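Local structure of transcriptional activator ToxR (Vibrio vulnificus, 6UTC) at residues N71-Y77 against V88-S94; Q45-Y50 against L99-K104; H54-S58 against H83-N87; G24-P30 against P60-T66. The protein is a membrane-spanning transcription activator whose periplasmic domain, the part described here, probably acts as a sensor that responds to bile salts and partners ToxS. All blocks are in the same frame, centred on the assembly; numbering follows the deposited sequence.

How the contacts relate
Three of the four contacts belong to one five-stranded mixed sheet or to the helix packed on it; the fourth ties loops at its end. Along the chain, contact 4, pairing strand 25-30 with strand 62-67 across the crossover through helix 40-52, closes before contact 1 opens as the hairpin of strands 72-78 and 88-93. These two contacts, with centres about 12 Å apart, meet where strands 62-67 and 72-78 are neighbours. Contact 2, about 11 Å from the centre of contact 1, spans contacts 1 and 3: its disulfide fastens the C-terminal turn to helix 40-52, and the loop it closes holds three of the five strands. Contact 3 lies about 18 Å from contact 1, near the surface.

Contact 1: residues N71-Y77 against V88-S94; sequences NQLILNY and VTLRIFS
L73 and I92 form an antiparallel hydrogen-bonded pair: L73 N donates to I92 O at 2.9 Å, and I92 N returns a bond to L73 O. L75 and L90 repeat the pattern, with L90 N to L75 O at 2.8 Å and an N-H...O angle of 173°. Y77 with V88 closes the series, the bond from V88 N to Y77 O being the longer of its two at 3.2 Å. On the face that carries L73, L75 and Y77, I92 holds CG1 between its backbone N and carbonyl carbon (chi1 65°), which brings that atom to 3.8 Å from L73 CB and lets CD1 reach on toward L75. L90 CD1 meets Y77 CE2 at 3.6 Å.

On the other face, the extended Q72 chain runs alongside F93. Q72 CG sits 4.3 Å above the ring plane, offset toward its rim, and the amide is turned 40° from the ring, with Q72 NE2 3.4 Å from F93 CE2. I74 CD1 lies against the aliphatic CG of R91.

Behind the apolar face stands helix 40-52, where I43 backs L73 and Y50 stacks on Y77; I102 and L99 cover I92. Because these main-chain N-H and C=O groups are paired across the strands, the covered face has to accommodate chiefly hydrocarbon and rings.

Contact 2: residues Q45-Y50 against L99-K104; sequences QCVNKY and LGSICK
K104, lying alongside the ring of Y50, curls back within its own turn to donate from K104 NZ to I102 O at 2.9 Å. The bend sets K104 CD 3.7 Å from Y50 CD1. C103 O makes weaker approaches to the same tyrosine: Y50 CA comes to 3.0 Å from it in a CA-H...O contact with a poor angle of 124° at H, and Y50 CD1 lies 3.6 Å from C103 O, which sits at the ring edge, near the ring plane. Y50 N is also close, but its direction is too poor for a hydrogen bond, and it is committed to C46 O within the helix. A turn earlier, the covalent link joins C46 SG to C103 SG at 2.0 Å with a chi3 of -98°, near the right-angled torsion of an unstrained disulfide. C46 swings SG anti to its backbone N (chi1 -166°), while C103 places SG beside its own N, and the two sulfurs meet between the helix and the turn.

This intrachain disulfide pins the C-terminal end to helix 40-52; it constrains the periplasmic domain and alters its interactions with ToxS and bile salts. C103 is the first residue past the short helix 99-102 to leave helical backbone angles, so the bond attaches just where that helix ends.

Just before the disulfide in both segments, Q45 CB rests 3.7 Å from L99 CD1, the two side chains meeting at a slant. K49 CG lies over G100 CA before its bent chain turns away toward a salt bridge with E52. The far end of Y50 has its own polar partner, since its OH is hydrogen-bonded to H79.

Contact 3: residues H54-S58 against H83-N87; sequences HTGDS and HSNEN
H54 and E86 run antiparallel alongside one another, imidazole and carboxylate tilted only 28° from a common plane. E86 OE1 arrives at the edge of the imidazole, 3.1 Å from H54 CD2 and near the ring plane. The E86 chain is extended beyond CG (chi2 -176°), which carries its carboxylate across to the 54-58 loop. There its other oxygen, OE2, receives a hydrogen bond from S58 OG at 2.8 Å on the syn lone pair; this describes one of two deposited conformers of S58.

H83 is turned differently. In the same S58 conformer its ring presents a face to S58 OG, which lies 3.2 Å above the plane and toward the rim. H83 also sends a weak bond from ND1 to E86 OE2, at 3.3 Å and a bent 121°. On the same ring, NE2 comes to 3.5 Å from D57 CB.

A water bridges the loops, 2.9 Å from H54 NE2 and donating to E86 O at 2.8 Å. H54 ND1 is bonded to Y50 O, and its ring stacks on Y50, which fixes the imidazole. The water link does not depend on the S58 conformer, whereas the hydroxyl link does; where present, that hydroxyl, with the weak H83 N-H and the H54 C-H edge, may modestly favour a charged carboxylate.

Contact 4: residues G24-P30 against P60-T66; sequences GVEVLTP and PVKVIAT
L28 and V63 lead a ladder of flat peptide groups that meet edge to edge. L28 N donates to V63 O at 2.9 Å and 174°, and A65 N to L28 O at 2.8 Å, both nearly in line with the acceptor C=O, whereas V63 N reaches E26 O tilted 23° from the carbonyl plane. At the far end, T29 OG1, anti to its backbone N (chi1 -167°), donates to A65 O at 2.8 Å, again close to that carbonyl's axis. The puckered proline rings make the end contacts: P30 CD meets T66 CG2 at 3.7 Å, the ring set roughly perpendicular to the threonine side chain, and V25 CG2 touches P60 CG at 3.9 Å.

V27 CG2 and V63 CG1 lie 3.6 Å apart, side by side on the face turned to helix 40-52, where I43 and V47 cover them. On the opposite face L28 CD1 packs against I64 CD1 at 3.8 Å and against K62 CD.

The parallel strands 25-30 and 62-67 are joined through that helix as a beta-alpha-beta crossover. V61 and K62 together face I78 in a classic beta bulge, and beside it a water donates to P60 O and, only weakly, to G24 O. The near-linear bonds thus satisfy main-chain polar atoms in the buried middle of the ladder, while the G24-P60 end relies partly on water.

Contact 1: residues N71-Y77 against V88-S94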
loop_
_atom_site.group_PDB
_atom_site.type_symbol
_atom_site.label_atom_id
_atom_site.label_comp_id
_atom_site.label_asym_id
_atom_site.label_seq_id
_atom_site.Cartn_x
_atom_site.Cartn_y
_atom_site.Cartn_z
ATOM N N ASN A 71 1.169 8.651 -13.621
ATOM C CA ASN A 71 2.445 8.229 -13.066
ATOM C C ASN A 71 2.476 8.229 -11.542
ATOM O O ASN A 71 3.550 8.059 -10.965
ATOM C CB ASN A 71 3.598 9.066 -13.628
ATOM C CG ASN A 71 3.503 10.529 -13.250
ATOM O OD1 ASN A 71 2.604 10.948 -12.522
ATOM N ND2 ASN A 71 4.445 11.324 -13.750
ATOM N N GLN A 72 1.328 8.396 -10.886
ATOM C CA GLN A 72 1.262 8.495 -9.432
ATOM C C GLN A 72 0.230 7.520 -8.881
ATOM O O GLN A 72 -0.894 7.441 -9.393
ATOM C CB GLN A 72 0.911 9.915 -8.992
ATOM C CG GLN A 72 1.095 10.145 -7.508
ATOM C CD GLN A 72 1.208 11.618 -7.142
ATOM O OE1 GLN A 72 1.133 11.979 -5.967
ATOM N NE2 GLN A 72 1.382 12.475 -8.146
ATOM N N LEU A 73 0.615 6.795 -7.836
ATOM C CA LEU A 73 -0.249 5.865 -7.123
ATOM C C LEU A 73 -0.352 6.294 -5.665
ATOM O O LEU A 73 0.644 6.715 -5.066
ATOM C CB LEU A 73 0.348 4.455 -7.195
ATOM C CG LEU A 73 -0.500 3.335 -6.572
ATOM C CD1 LEU A 73 -1.636 2.957 -7.524
ATOM C CD2 LEU A 73 0.330 2.110 -6.243
ATOM N N ILE A 74 -1.556 6.202 -5.099
ATOM C CA ILE A 74 -1.798 6.475 -3.689
ATOM C C ILE A 74 -1.891 5.149 -2.951
ATOM O O ILE A 74 -2.635 4.250 -3.368
ATOM C CB ILE A 74 -3.092 7.283 -3.505
ATOM C CG1 ILE A 74 -3.118 8.493 -4.443
ATOM C CG2 ILE A 74 -3.253 7.692 -2.054
ATOM C CD1 ILE A 74 -1.929 9.416 -4.280
ATOM N N LEU A 75 -1.137 5.013 -1.861
ATOM C CA LEU A 75 -1.236 3.849 -0.984
ATOM C C LEU A 75 -1.609 4.321 0.412
ATOM O O LEU A 75 -0.905 5.151 0.998
ATOM C CB LEU A 75 0.092 3.097 -0.926
ATOM C CG LEU A 75 0.518 2.430 -2.228
ATOM C CD1 LEU A 75 1.932 1.874 -2.120
ATOM C CD2 LEU A 75 -0.453 1.333 -2.617
ATOM N N ASN A 76 -2.700 3.797 0.941
ATOM C CA ASN A 76 -3.159 4.137 2.282
ATOM C C ASN A 76 -2.967 2.914 3.171
ATOM O O ASN A 76 -3.685 1.915 3.027
ATOM C CB ASN A 76 -4.614 4.595 2.245
ATOM C CG ASN A 76 -4.736 6.092 2.007
ATOM O OD1 ASN A 76 -4.494 6.890 2.915
ATOM N ND2 ASN A 76 -5.063 6.479 0.797
ATOM N N TYR A 77 -1.987 2.991 4.065
ATOM C CA TYR A 77 -1.714 1.916 5.010
ATOM C C TYR A 77 -2.617 2.062 6.220
ATOM O O TYR A 77 -2.629 3.120 6.867
ATOM C CB TYR A 77 -0.257 1.984 5.447
ATOM C CG TYR A 77 0.697 1.426 4.424
ATOM C CD1 TYR A 77 0.981 0.075 4.394
ATOM C CD2 TYR A 77 1.297 2.247 3.482
ATOM C CE1 TYR A 77 1.848 -0.457 3.460
ATOM C CE2 TYR A 77 2.171 1.723 2.537
ATOM C CZ TYR A 77 2.441 0.372 2.546
ATOM O OH TYR A 77 3.308 -0.159 1.608
ATOM N N VAL A 88 -1.041 5.888 7.353
ATOM C CA VAL A 88 -0.438 6.882 6.476
ATOM C C VAL A 88 -0.964 6.752 5.060
ATOM O O VAL A 88 -1.263 5.653 4.574
ATOM C CB VAL A 88 1.099 6.829 6.444
ATOM C CG1 VAL A 88 1.684 7.261 7.755
ATOM C CG2 VAL A 88 1.560 5.450 6.067
ATOM N N THR A 89 -1.079 7.901 4.409
ATOM C CA THR A 89 -1.232 7.985 2.969
ATOM C C THR A 89 0.128 8.297 2.370
ATOM O O THR A 89 0.764 9.290 2.749
ATOM C CB THR A 89 -2.193 9.106 2.599
ATOM O OG1 THR A 89 -3.435 8.918 3.267
ATOM C CG2 THR A 89 -2.445 9.090 1.104
ATOM N N LEU A 90 0.567 7.458 1.435
ATOM C CA LEU A 90 1.821 7.647 0.725
ATOM C C LEU A 90 1.531 7.767 -0.764
ATOM O O LEU A 90 0.537 7.242 -1.262
ATOM C CB LEU A 90 2.757 6.447 0.938
ATOM C CG LEU A 90 3.069 5.991 2.366
ATOM C CD1 LEU A 90 4.018 4.812 2.335
ATOM C CD2 LEU A 90 3.645 7.138 3.179
ATOM N N ARG A 91 2.416 8.450 -1.475
ATOM C CA ARG A 91 2.305 8.624 -2.915
ATOM C C ARG A 91 3.590 8.124 -3.549
ATOM O O ARG A 91 4.689 8.513 -3.134
ATOM C CB ARG A 91 2.075 10.094 -3.260
ATOM C CG ARG A 91 0.911 10.706 -2.485
ATOM C CD ARG A 91 1.365 11.839 -1.572
ATOM N NE ARG A 91 0.510 11.982 -0.391
ATOM C CZ ARG A 91 -0.722 12.480 -0.414
ATOM N NH1 ARG A 91 -1.258 12.874 -1.562
ATOM N NH2 ARG A 91 -1.422 12.582 0.709
ATOM N N ILE A 92 3.467 7.241 -4.528
ATOM C CA ILE A 92 4.638 6.739 -5.225
ATOM C C ILE A 92 4.496 7.034 -6.708
ATOM O O ILE A 92 3.391 7.110 -7.248
ATOM C CB ILE A 92 4.915 5.242 -4.961
ATOM C CG1 ILE A 92 3.789 4.378 -5.519
ATOM C CG2 ILE A 92 5.106 4.987 -3.462
ATOM C CD1 ILE A 92 4.075 2.897 -5.418
ATOM N N PHE A 93 5.634 7.213 -7.365
ATOM C CA PHE A 93 5.670 7.512 -8.784
ATOM C C PHE A 93 6.168 6.300 -9.555
ATOM O O PHE A 93 6.878 5.448 -9.017
ATOM C CB PHE A 93 6.558 8.728 -9.059
ATOM C CG PHE A 93 5.984 10.008 -8.536
ATOM C CD1 PHE A 93 6.140 10.360 -7.207
ATOM C CD2 PHE A 93 5.255 10.847 -9.365
ATOM C CE1 PHE A 93 5.599 11.535 -6.713
ATOM C CE2 PHE A 93 4.710 12.024 -8.881
ATOM C CZ PHE A 93 4.884 12.369 -7.552
ATOM N N SER A 94 5.764 6.218 -10.822
ATOM C CA SER A 94 6.179 5.087 -11.645
ATOM C C SER A 94 7.667 5.156 -11.967
ATOM O O SER A 94 8.391 4.163 -11.827
ATOM C CB SER A 94 5.343 5.030 -12.922
ATOM O OG SER A 94 5.415 6.256 -13.621
#

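Contact 2: residues Q45-Y50 against L99-K104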
loop_
_atom_site.group_PDB
_atom_site.type_symbol
_atom_site.label_atom_id
_atom_site.label_comp_id
_atom_site.label_asym_id
_atom_site.label_seq_id
_atom_site.Cartn_x
_atom_site.Cartn_y
_atom_site.Cartn_z
ATOM N N GLN A 45 7.288 -3.905 -3.276
ATOM C CA GLN A 45 8.476 -3.323 -2.669
ATOM C C GLN A 45 8.099 -2.354 -1.565
ATOM O O GLN A 45 8.722 -2.342 -0.498
ATOM C CB GLN A 45 9.331 -2.623 -3.723
ATOM C CG GLN A 45 10.588 -1.964 -3.145
ATOM C CD GLN A 45 11.658 -2.969 -2.755
ATOM O OE1 GLN A 45 11.432 -4.185 -2.773
ATOM N NE2 GLN A 45 12.838 -2.468 -2.409
ATOM N N CYS A 46 7.070 -1.544 -1.800
ATOM C CA CYS A 46 6.623 -0.585 -0.796
ATOM C C CYS A 46 6.158 -1.293 0.473
ATOM O O CYS A 46 6.538 -0.913 1.583
ATOM C CB CYS A 46 5.513 0.282 -1.382
ATOM S SG CYS A 46 5.131 1.753 -0.399
ATOM N N VAL A 47 5.357 -2.346 0.323
ATOM C CA VAL A 47 4.912 -3.110 1.485
ATOM C C VAL A 47 6.102 -3.733 2.204
ATOM O O VAL A 47 6.174 -3.724 3.440
ATOM C CB VAL A 47 3.861 -4.147 1.058
ATOM C CG1 VAL A 47 3.497 -5.083 2.222
ATOM C CG2 VAL A 47 2.619 -3.429 0.508
ATOM N N ASN A 48 7.062 -4.271 1.442
ATOM C CA ASN A 48 8.288 -4.817 2.035
ATOM C C ASN A 48 9.001 -3.777 2.892
ATOM O O ASN A 48 9.382 -4.050 4.038
ATOM C CB ASN A 48 9.213 -5.288 0.904
ATOM C CG ASN A 48 10.616 -5.687 1.389
ATOM O OD1 ASN A 48 11.460 -4.834 1.690
ATOM N ND2 ASN A 48 10.869 -6.983 1.436
ATOM N N LYS A 49 9.211 -2.580 2.347
ATOM C CA LYS A 49 9.954 -1.561 3.077
ATOM C C LYS A 49 9.151 -1.033 4.259
ATOM O O LYS A 49 9.717 -0.732 5.318
ATOM C CB LYS A 49 10.360 -0.422 2.146
ATOM C CG LYS A 49 11.123 -0.870 0.918
ATOM C CD LYS A 49 12.242 -1.838 1.238
ATOM C CE LYS A 49 13.403 -1.150 1.908
ATOM N NZ LYS A 49 14.563 -2.086 2.048
ATOM N N TYR A 50 7.830 -0.934 4.104
ATOM C CA TYR A 50 7.004 -0.438 5.196
ATOM C C TYR A 50 7.032 -1.402 6.362
ATOM O O TYR A 50 7.056 -0.982 7.526
ATOM C CB TYR A 50 5.585 -0.242 4.688
ATOM C CG TYR A 50 4.692 0.537 5.624
ATOM C CD1 TYR A 50 4.701 1.922 5.615
ATOM C CD2 TYR A 50 3.830 -0.107 6.494
ATOM C CE1 TYR A 50 3.883 2.653 6.454
ATOM C CE2 TYR A 50 2.999 0.621 7.342
ATOM C CZ TYR A 50 3.035 2.000 7.306
ATOM O OH TYR A 50 2.219 2.751 8.131
ATOM N N LEU A 99 11.425 4.224 -3.183
ATOM C CA LEU A 99 10.523 3.413 -2.367
ATOM C C LEU A 99 11.118 3.113 -0.997
ATOM O O LEU A 99 10.381 3.017 -0.010
ATOM C CB LEU A 99 10.127 2.123 -3.090
ATOM C CG LEU A 99 9.325 2.244 -4.389
ATOM C CD1 LEU A 99 8.879 0.879 -4.875
ATOM C CD2 LEU A 99 8.117 3.146 -4.218
ATOM N N GLY A 100 12.442 2.975 -0.910
ATOM C CA GLY A 100 13.064 2.727 0.380
ATOM C C GLY A 100 12.859 3.850 1.378
ATOM O O GLY A 100 12.752 3.602 2.582
ATOM N N SER A 101 12.793 5.094 0.900
ATOM C CA SER A 101 12.597 6.243 1.774
ATOM C C SER A 101 11.160 6.745 1.813
ATOM O O SER A 101 10.762 7.362 2.806
ATOM C CB SER A 101 13.523 7.394 1.371
ATOM O OG SER A 101 13.200 7.870 0.077
ATOM N N ILE A 102 10.374 6.516 0.760
ATOM C CA ILE A 102 8.962 6.888 0.810
ATOM C C ILE A 102 8.182 5.905 1.671
ATOM O O ILE A 102 7.311 6.298 2.459
ATOM C CB ILE A 102 8.382 6.992 -0.612
ATOM C CG1 ILE A 102 8.910 8.242 -1.319
ATOM C CG2 ILE A 102 6.860 7.006 -0.576
ATOM C CD1 ILE A 102 8.630 9.534 -0.570
ATOM N N CYS A 103 8.488 4.618 1.544
ATOM C CA CYS A 103 7.755 3.561 2.217
ATOM C C CYS A 103 8.397 3.155 3.530
ATOM O O CYS A 103 7.968 2.170 4.129
ATOM C CB CYS A 103 7.607 2.353 1.289
ATOM S SG CYS A 103 6.892 2.790 -0.314
ATOM N N LYS A 104 9.396 3.909 3.990
ATOM C CA LYS A 104 10.095 3.684 5.263
ATOM C C LYS A 104 10.330 2.218 5.617
ATOM O O LYS A 104 10.154 1.811 6.762
ATOM C CB LYS A 104 9.420 4.432 6.426
ATOM C CG LYS A 104 7.973 4.054 6.733
ATOM C CD LYS A 104 6.983 4.876 5.917
ATOM C CE LYS A 104 7.373 6.343 5.891
ATOM N NZ LYS A 104 6.416 7.154 5.092
#

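Contact 3: residues H54-S58 against H83-N87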
loop_
_atom_site.group_PDB
_atom_site.type_symbol
_atom_site.label_atom_id
_atom_site.label_comp_id
_atom_site.label_asym_id
_atom_site.label_seq_id
_atom_site.Cartn_x
_atom_site.Cartn_y
_atom_site.Cartn_z
ATOM N N HIS A 54 7.424 -1.293 10.714
ATOM C CA HIS A 54 6.097 -1.578 11.276
ATOM C C HIS A 54 5.954 -3.096 11.419
ATOM O O HIS A 54 5.503 -3.775 10.496
ATOM C CB HIS A 54 4.997 -1.015 10.384
ATOM C CG HIS A 54 5.117 0.450 10.115
ATOM N ND1 HIS A 54 5.904 0.955 9.103
ATOM C CD2 HIS A 54 4.529 1.519 10.702
ATOM C CE1 HIS A 54 5.811 2.274 9.093
ATOM N NE2 HIS A 54 4.979 2.642 10.051
ATOM N N THR A 55 6.319 -3.620 12.590
ATOM C CA THR A 55 6.312 -5.061 12.814
ATOM C C THR A 55 5.382 -5.439 13.959
ATOM O O THR A 55 5.001 -4.607 14.788
ATOM C CB THR A 55 7.717 -5.610 13.129
ATOM O OG1 THR A 55 8.216 -5.004 14.328
ATOM C CG2 THR A 55 8.679 -5.339 11.989
ATOM N N GLY A 56 5.032 -6.722 13.994
ATOM C CA GLY A 56 4.253 -7.245 15.104
ATOM C C GLY A 56 2.863 -6.645 15.111
ATOM O O GLY A 56 2.192 -6.569 14.076
ATOM N N ASP A 57 2.429 -6.196 16.291
ATOM C CA ASP A 57 1.121 -5.557 16.407
ATOM C C ASP A 57 1.018 -4.311 15.540
ATOM O O ASP A 57 -0.091 -3.917 15.165
ATOM C CB ASP A 57 0.840 -5.184 17.861
ATOM C CG ASP A 57 0.672 -6.397 18.748
ATOM O OD1 ASP A 57 0.290 -7.464 18.225
ATOM O OD2 ASP A 57 0.916 -6.278 19.969
ATOM N N SER A 58 2.143 -3.679 15.219
ATOM C CA SER A 58 2.149 -2.474 14.400
ATOM C C SER A 58 2.164 -2.752 12.902
ATOM O O SER A 58 2.170 -1.800 12.118
ATOM C CB SER A 58 3.325 -1.571 14.779
ATOM O OG SER A 58 3.103 -0.965 16.039
ATOM N N HIS A 83 -3.207 0.975 16.863
ATOM C CA HIS A 83 -2.044 1.525 16.184
ATOM C C HIS A 83 -2.436 2.464 15.053
ATOM O O HIS A 83 -1.628 2.723 14.153
ATOM C CB HIS A 83 -1.118 0.406 15.716
ATOM C CG HIS A 83 -0.543 -0.380 16.849
ATOM N ND1 HIS A 83 0.450 0.118 17.665
ATOM C CD2 HIS A 83 -0.851 -1.606 17.331
ATOM C CE1 HIS A 83 0.743 -0.779 18.590
ATOM N NE2 HIS A 83 -0.030 -1.834 18.409
ATOM N N SER A 84 -3.645 3.010 15.101
ATOM C CA SER A 84 -4.104 3.866 14.017
ATOM C C SER A 84 -3.351 5.184 13.933
ATOM O O SER A 84 -3.473 5.872 12.915
ATOM C CB SER A 84 -5.606 4.109 14.129
ATOM O OG SER A 84 -5.955 4.612 15.409
ATOM N N ASN A 85 -2.579 5.562 14.957
ATOM C CA ASN A 85 -1.721 6.728 14.794
ATOM C C ASN A 85 -0.616 6.496 13.772
ATOM O O ASN A 85 0.025 7.462 13.340
ATOM C CB ASN A 85 -1.159 7.222 16.132
ATOM C CG ASN A 85 -0.199 6.245 16.765
ATOM O OD1 ASN A 85 -0.270 5.040 16.540
ATOM N ND2 ASN A 85 0.703 6.762 17.589
ATOM N N GLU A 86 -0.409 5.251 13.348
ATOM C CA GLU A 86 0.559 4.929 12.320
ATOM C C GLU A 86 -0.047 4.902 10.926
ATOM O O GLU A 86 0.695 4.725 9.954
ATOM C CB GLU A 86 1.216 3.584 12.637
ATOM C CG GLU A 86 1.811 3.541 14.042
ATOM C CD GLU A 86 2.542 2.253 14.353
ATOM O OE1 GLU A 86 3.410 1.845 13.552
ATOM O OE2 GLU A 86 2.249 1.641 15.403
ATOM N N ASN A 87 -1.357 5.094 10.790
ATOM C CA ASN A 87 -1.946 5.087 9.455
ATOM C C ASN A 87 -1.328 6.193 8.618
ATOM O O ASN A 87 -1.157 7.323 9.086
ATOM C CB ASN A 87 -3.444 5.364 9.527
ATOM C CG ASN A 87 -4.219 4.249 10.178
ATOM O OD1 ASN A 87 -3.686 3.175 10.429
ATOM N ND2 ASN A 87 -5.490 4.496 10.445
HETATM O O HOH W 1 3.440 5.025 9.741
#

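Contact 4: residues G24-P30 against P60-T66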
loop_
_atom_site.group_PDB
_atom_site.type_symbol
_atom_site.label_atom_id
_atom_site.label_comp_id
_atom_site.label_asym_id
_atom_site.label_seq_id
_atom_site.Cartn_x
_atom_site.Cartn_y
_atom_site.Cartn_z
ATOM N N GLY A 24 0.827 -11.080 4.497
ATOM C CA GLY A 24 -0.152 -10.806 5.529
ATOM C C GLY A 24 -0.860 -9.472 5.413
ATOM O O GLY A 24 -1.811 -9.227 6.169
ATOM N N VAL A 25 -0.420 -8.596 4.517
ATOM C CA VAL A 25 -1.048 -7.299 4.300
ATOM C C VAL A 25 -1.984 -7.445 3.108
ATOM O O VAL A 25 -1.555 -7.840 2.016
ATOM C CB VAL A 25 -0.002 -6.200 4.048
ATOM C CG1 VAL A 25 -0.692 -4.852 3.836
ATOM C CG2 VAL A 25 0.992 -6.123 5.205
ATOM N N GLU A 26 -3.263 -7.141 3.309
ATOM C CA GLU A 26 -4.217 -7.179 2.207
ATOM C C GLU A 26 -4.020 -5.936 1.362
ATOM O O GLU A 26 -4.227 -4.824 1.850
ATOM C CB GLU A 26 -5.641 -7.166 2.745
ATOM C CG GLU A 26 -6.019 -8.368 3.551
ATOM C CD GLU A 26 -7.441 -8.260 4.055
ATOM O OE1 GLU A 26 -8.365 -8.243 3.215
ATOM O OE2 GLU A 26 -7.632 -8.167 5.283
ATOM N N VAL A 27 -3.657 -6.113 0.097
ATOM C CA VAL A 27 -3.610 -5.001 -0.843
ATOM C C VAL A 27 -4.965 -4.942 -1.528
ATOM O O VAL A 27 -5.319 -5.842 -2.287
ATOM C CB VAL A 27 -2.472 -5.151 -1.856
ATOM C CG1 VAL A 27 -2.471 -3.966 -2.810
ATOM C CG2 VAL A 27 -1.138 -5.278 -1.129
ATOM N N LEU A 28 -5.707 -3.881 -1.256
ATOM C CA LEU A 28 -7.096 -3.736 -1.666
ATOM C C LEU A 28 -7.252 -2.534 -2.575
ATOM O O LEU A 28 -6.460 -1.590 -2.515
ATOM C CB LEU A 28 -7.984 -3.495 -0.448
ATOM C CG LEU A 28 -7.975 -4.570 0.628
ATOM C CD1 LEU A 28 -8.662 -4.044 1.882
ATOM C CD2 LEU A 28 -8.673 -5.818 0.116
ATOM N N THR A 29 -8.283 -2.570 -3.415
ATOM C CA THR A 29 -8.661 -1.406 -4.202
ATOM C C THR A 29 -10.179 -1.389 -4.276
ATOM O O THR A 29 -10.806 -2.444 -4.145
ATOM C CB THR A 29 -8.004 -1.433 -5.598
ATOM O OG1 THR A 29 -8.140 -0.162 -6.237
ATOM C CG2 THR A 29 -8.603 -2.486 -6.502
ATOM N N PRO A 30 -10.803 -0.224 -4.439
ATOM C CA PRO A 30 -12.263 -0.207 -4.572
ATOM C C PRO A 30 -12.722 -1.143 -5.686
ATOM O O PRO A 30 -12.037 -1.329 -6.696
ATOM C CB PRO A 30 -12.574 1.263 -4.885
ATOM C CG PRO A 30 -11.454 2.010 -4.227
ATOM C CD PRO A 30 -10.239 1.139 -4.459
ATOM N N PRO A 60 0.737 -3.236 9.322
ATOM C CA PRO A 60 -0.550 -2.793 8.790
ATOM C C PRO A 60 -1.406 -3.999 8.467
ATOM O O PRO A 60 -0.905 -5.070 8.111
ATOM C CB PRO A 60 -0.159 -2.037 7.515
ATOM C CG PRO A 60 1.103 -2.710 7.083
ATOM C CD PRO A 60 1.834 -3.008 8.365
ATOM N N VAL A 61 -2.717 -3.818 8.631
ATOM C CA VAL A 61 -3.691 -4.833 8.247
ATOM C C VAL A 61 -3.857 -4.846 6.736
ATOM O O VAL A 61 -3.904 -5.905 6.094
ATOM C CB VAL A 61 -5.038 -4.553 8.948
ATOM C CG1 VAL A 61 -6.089 -5.576 8.521
ATOM C CG2 VAL A 61 -4.882 -4.519 10.470
ATOM N N LYS A 62 -3.942 -3.667 6.143
ATOM C CA LYS A 62 -4.259 -3.561 4.738
ATOM C C LYS A 62 -3.635 -2.298 4.204
ATOM O O LYS A 62 -3.243 -1.397 4.955
ATOM C CB LYS A 62 -5.769 -3.567 4.495
ATOM C CG LYS A 62 -6.527 -2.534 5.257
ATOM C CD LYS A 62 -7.987 -2.970 5.366
ATOM C CE LYS A 62 -8.779 -2.085 6.304
ATOM N NZ LYS A 62 -10.152 -2.637 6.478
ATOM N N VAL A 63 -3.527 -2.264 2.888
ATOM C CA VAL A 63 -3.107 -1.081 2.158
ATOM C C VAL A 63 -4.081 -0.900 1.007
ATOM O O VAL A 63 -4.363 -1.853 0.263
ATOM C CB VAL A 63 -1.628 -1.131 1.709
ATOM C CG1 VAL A 63 -1.353 -2.261 0.754
ATOM C CG2 VAL A 63 -1.198 0.208 1.116
ATOM N N ILE A 64 -4.662 0.287 0.914
ATOM C CA ILE A 64 -5.623 0.603 -0.134
ATOM C C ILE A 64 -4.868 1.323 -1.233
ATOM O O ILE A 64 -4.279 2.388 -1.000
ATOM C CB ILE A 64 -6.764 1.491 0.381
ATOM C CG1 ILE A 64 -7.291 0.994 1.731
ATOM C CG2 ILE A 64 -7.864 1.622 -0.695
ATOM C CD1 ILE A 64 -7.836 -0.374 1.715
ATOM N N ALA A 65 -4.897 0.760 -2.429
ATOM C CA ALA A 65 -4.220 1.325 -3.586
ATOM C C ALA A 65 -5.246 1.972 -4.508
ATOM O O ALA A 65 -6.220 1.324 -4.900
ATOM C CB ALA A 65 -3.484 0.220 -4.337
ATOM N N THR A 66 -5.024 3.243 -4.855
ATOM C CA THR A 66 -5.896 3.961 -5.775
ATOM C C THR A 66 -5.070 4.875 -6.672
ATOM O O THR A 66 -3.890 5.146 -6.425
ATOM C CB THR A 66 -6.941 4.808 -5.048
ATOM O OG1 THR A 66 -6.280 5.765 -4.224
ATOM C CG2 THR A 66 -7.863 3.950 -4.203
HETATM O O HOH W 2 -0.586 -7.709 8.496
HETATM O O HOH W 3 -4.639 -8.402 7.069
#